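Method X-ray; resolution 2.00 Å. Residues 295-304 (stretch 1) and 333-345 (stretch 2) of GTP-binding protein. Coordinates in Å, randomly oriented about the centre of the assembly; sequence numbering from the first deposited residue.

Stretch 1 295-304: ILVTLNKIDK
Stretch 2 (333-345) ISALKRTNLELLR

Residues 295-300 form an extended strand; at Lys 301 the chain turns, with phi/psi 67/30. The second stretch enters extended at Ile 333 (-142/169), takes helical angles over 335-337, and begins a regular helix at Leu 341. The register sets Asn 300 beside Ile 333 (CA-CA 5.0 Å) and Lys 301 beside Ser 334 (CA-CA 4.7 Å), numbering rising together. Ile 333 N donates to Leu 299 O (2.9 Å), while Ile 333 O accepts a weak bond from Ile 302 N (3.4 Å) and a CA-H contact from Asn 300 CA (3.4 Å).

Asn 300 (chi1 t) suits its buried place because its amide offers both acceptor and donor: OD1 takes the bond from Ala 335 N (3.0 Å), and ND2 is satisfied elsewhere in the structure. Ser 334 (t) donates OG to Asp 303 OD1 (2.7 Å; Asp chi1 p) and accepts from Lys 337 N (3.1 Å), so one small hydroxyl ties the turn to the carboxylate.

Apolar atoms make a second patch. Ile 333 (p, t), the most covered residue, has no polar side-chain group to satisfy; its CD1 lies 3.9 Å from Thr 298 CB. Leu 296 (t, p) and Thr 298 (p) point toward the helix-bearing stretch, where Leu 344 (t, p) sets CD1 4.0 Å from Thr 298 CG2 and 4.3 Å from Leu 296 CD2. Ile 302 (p, t) extends CD1 to 3.9 Å from Thr 339 CG2. The contact buries 522 Å², both sides summed.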

# COMPACT_ATOMS: atom_id res chain seq x y z
N ILE A 295 6.78 6.43 18.16
CA ILE A 295 6.06 5.37 17.43
C ILE A 295 5.21 4.54 18.37
O ILE A 295 5.74 4.01 19.38
CB ILE A 295 7.07 4.45 16.64
CG1 ILE A 295 7.76 5.31 15.51
CG2 ILE A 295 6.28 3.25 15.99
CD1 ILE A 295 8.69 4.40 14.59
N LEU A 296 3.89 4.46 18.12
CA LEU A 296 3.01 3.62 18.89
C LEU A 296 2.88 2.34 18.09
O LEU A 296 2.37 2.37 16.96
CB LEU A 296 1.62 4.29 18.95
CG LEU A 296 0.46 3.48 19.59
CD1 LEU A 296 0.79 2.96 21.02
CD2 LEU A 296 -0.92 4.35 19.64
N VAL A 297 3.23 1.20 18.64
CA VAL A 297 3.18 -0.04 17.88
C VAL A 297 1.88 -0.70 18.25
O VAL A 297 1.55 -0.84 19.46
CB VAL A 297 4.41 -1.05 18.21
CG1 VAL A 297 4.24 -2.32 17.38
CG2 VAL A 297 5.78 -0.35 18.02
N THR A 298 1.09 -1.09 17.23
CA THR A 298 -0.11 -1.79 17.57
C THR A 298 -0.03 -3.21 17.01
O THR A 298 -0.03 -3.41 15.80
CB THR A 298 -1.41 -1.09 17.04
OG1 THR A 298 -1.38 -1.06 15.61
CG2 THR A 298 -1.56 0.33 17.56
N LEU A 299 -0.01 -4.16 17.92
CA LEU A 299 -0.10 -5.56 17.58
C LEU A 299 -1.55 -5.95 17.31
O LEU A 299 -2.37 -6.04 18.23
CB LEU A 299 0.54 -6.37 18.76
CG LEU A 299 0.75 -7.84 18.61
CD1 LEU A 299 1.59 -8.05 17.21
CD2 LEU A 299 1.51 -8.34 19.87
N ASN A 300 -1.87 -6.10 16.03
CA ASN A 300 -3.22 -6.18 15.55
C ASN A 300 -3.64 -7.64 15.24
O ASN A 300 -2.78 -8.53 15.28
CB ASN A 300 -3.33 -5.34 14.26
CG ASN A 300 -4.78 -5.09 13.82
OD1 ASN A 300 -5.72 -4.97 14.63
ND2 ASN A 300 -5.00 -5.07 12.53
N LYS A 301 -4.96 -7.82 15.03
CA LYS A 301 -5.63 -9.08 14.64
C LYS A 301 -5.55 -10.09 15.77
O LYS A 301 -5.55 -11.31 15.51
CB LYS A 301 -4.98 -9.67 13.38
CG LYS A 301 -4.99 -8.75 12.21
CD LYS A 301 -4.62 -9.57 10.93
CE LYS A 301 -4.55 -8.64 9.78
NZ LYS A 301 -4.47 -9.37 8.44
N ILE A 302 -5.49 -9.59 17.02
CA ILE A 302 -5.26 -10.45 18.17
C ILE A 302 -6.42 -11.44 18.40
O ILE A 302 -6.25 -12.42 19.17
CB ILE A 302 -5.07 -9.66 19.50
CG1 ILE A 302 -6.44 -8.94 19.94
CG2 ILE A 302 -3.72 -8.83 19.44
CD1 ILE A 302 -6.33 -8.15 21.31
N ASP A 303 -7.57 -11.18 17.79
CA ASP A 303 -8.68 -12.13 17.86
C ASP A 303 -8.35 -13.48 17.19
O ASP A 303 -8.89 -14.53 17.61
CB ASP A 303 -9.96 -11.53 17.25
CG ASP A 303 -9.79 -11.06 15.81
OD1 ASP A 303 -8.98 -10.10 15.51
OD2 ASP A 303 -10.54 -11.63 14.97
N LYS A 304 -7.47 -13.43 16.18
CA LYS A 304 -7.11 -14.58 15.35
C LYS A 304 -5.84 -15.29 15.78
O LYS A 304 -5.43 -16.22 15.10
CB LYS A 304 -6.99 -14.14 13.88
CG LYS A 304 -8.38 -13.99 13.23
CD LYS A 304 -8.41 -13.01 12.04
CE LYS A 304 -9.84 -13.00 11.37
NZ LYS A 304 -9.91 -13.90 10.17
N ILE A 333 -4.42 -4.93 19.89
CA ILE A 333 -5.78 -4.56 19.56
C ILE A 333 -6.34 -5.56 18.57
O ILE A 333 -5.59 -6.35 17.96
CB ILE A 333 -5.84 -3.17 18.81
CG1 ILE A 333 -5.02 -3.27 17.48
CG2 ILE A 333 -5.33 -2.05 19.77
CD1 ILE A 333 -5.15 -1.98 16.55
N SER A 334 -7.65 -5.49 18.35
CA SER A 334 -8.24 -6.12 17.16
C SER A 334 -9.10 -5.07 16.48
O SER A 334 -10.17 -4.71 16.99
CB SER A 334 -9.04 -7.35 17.46
OG SER A 334 -9.73 -7.64 16.25
N ALA A 335 -8.61 -4.49 15.40
CA ALA A 335 -9.37 -3.44 14.68
C ALA A 335 -10.65 -4.02 14.14
O ALA A 335 -11.63 -3.33 14.19
CB ALA A 335 -8.54 -2.75 13.56
N LEU A 336 -10.67 -5.31 13.73
CA LEU A 336 -11.94 -5.93 13.15
C LEU A 336 -13.00 -6.24 14.18
O LEU A 336 -14.16 -6.06 13.94
CB LEU A 336 -11.67 -7.25 12.40
CG LEU A 336 -11.32 -7.00 10.91
CD1 LEU A 336 -11.71 -8.27 10.10
CD2 LEU A 336 -11.96 -5.70 10.24
N LYS A 337 -12.56 -6.76 15.32
CA LYS A 337 -13.43 -7.18 16.38
C LYS A 337 -13.66 -6.09 17.40
O LYS A 337 -14.47 -6.26 18.33
CB LYS A 337 -12.80 -8.37 17.08
CG LYS A 337 -13.02 -9.66 16.29
CD LYS A 337 -14.49 -9.95 16.03
CE LYS A 337 -14.60 -10.95 14.88
NZ LYS A 337 -15.91 -11.75 14.87
N ARG A 338 -12.92 -4.99 17.24
CA ARG A 338 -13.03 -3.78 18.05
C ARG A 338 -12.61 -4.18 19.46
O ARG A 338 -13.42 -3.97 20.42
CB ARG A 338 -14.55 -3.26 18.07
CG ARG A 338 -15.07 -2.46 16.85
CD ARG A 338 -16.70 -2.44 16.71
NE ARG A 338 -17.02 -3.63 15.93
CZ ARG A 338 -17.92 -4.56 16.16
NH1 ARG A 338 -18.82 -4.44 17.10
NH2 ARG A 338 -17.97 -5.59 15.33
N THR A 339 -11.46 -4.84 19.62
CA THR A 339 -10.96 -5.12 20.94
C THR A 339 -9.91 -4.10 21.25
O THR A 339 -8.94 -3.88 20.44
CB THR A 339 -10.25 -6.53 20.94
OG1 THR A 339 -11.14 -7.44 20.32
CG2 THR A 339 -9.96 -6.95 22.27
N ASN A 340 -10.00 -3.56 22.44
CA ASN A 340 -9.03 -2.57 23.01
C ASN A 340 -9.02 -1.30 22.26
O ASN A 340 -8.02 -0.63 22.19
CB ASN A 340 -7.58 -3.12 23.12
CG ASN A 340 -7.43 -4.04 24.32
OD1 ASN A 340 -8.03 -3.78 25.40
ND2 ASN A 340 -6.69 -5.13 24.14
N LEU A 341 -10.13 -0.98 21.65
CA LEU A 341 -10.15 0.26 20.91
C LEU A 341 -10.20 1.52 21.78
O LEU A 341 -9.66 2.60 21.40
CB LEU A 341 -11.28 0.21 19.90
CG LEU A 341 -10.70 -0.38 18.58
CD1 LEU A 341 -9.40 -1.27 18.41
CD2 LEU A 341 -11.79 -1.07 18.06
N GLU A 342 -10.68 1.36 23.01
CA GLU A 342 -10.67 2.45 23.94
C GLU A 342 -9.24 2.65 24.40
O GLU A 342 -8.77 3.77 24.52
CB GLU A 342 -11.60 2.18 25.13
CG GLU A 342 -11.56 3.39 26.18
CD GLU A 342 -12.13 4.75 25.69
OE1 GLU A 342 -12.87 4.72 24.70
OE2 GLU A 342 -11.85 5.79 26.39
N LEU A 343 -8.50 1.56 24.58
CA LEU A 343 -7.06 1.77 24.85
C LEU A 343 -6.34 2.49 23.73
O LEU A 343 -5.54 3.38 23.97
CB LEU A 343 -6.32 0.40 25.13
CG LEU A 343 -4.80 0.40 25.38
CD1 LEU A 343 -4.39 1.26 26.56
CD2 LEU A 343 -4.30 -1.11 25.54
N LEU A 344 -6.62 2.09 22.51
CA LEU A 344 -5.94 2.66 21.33
C LEU A 344 -6.34 4.18 21.30
O LEU A 344 -5.47 5.08 21.17
CB LEU A 344 -6.56 1.99 20.10
CG LEU A 344 -6.22 2.69 18.73
CD1 LEU A 344 -4.74 2.65 18.48
CD2 LEU A 344 -6.98 2.07 17.48
N ARG A 345 -7.64 4.46 21.38
CA ARG A 345 -8.08 5.88 21.57
C ARG A 345 -7.36 6.63 22.63
O ARG A 345 -6.86 7.72 22.37
CB ARG A 345 -9.65 5.92 21.83
CG ARG A 345 -10.23 7.38 22.10
CD ARG A 345 -11.77 7.24 22.47
NE ARG A 345 -12.29 8.56 22.82
CZ ARG A 345 -12.11 9.11 23.99
NH1 ARG A 345 -11.46 8.39 24.92
NH2 ARG A 345 -12.63 10.31 24.24
O HOH W 1 -8.18 -6.96 13.42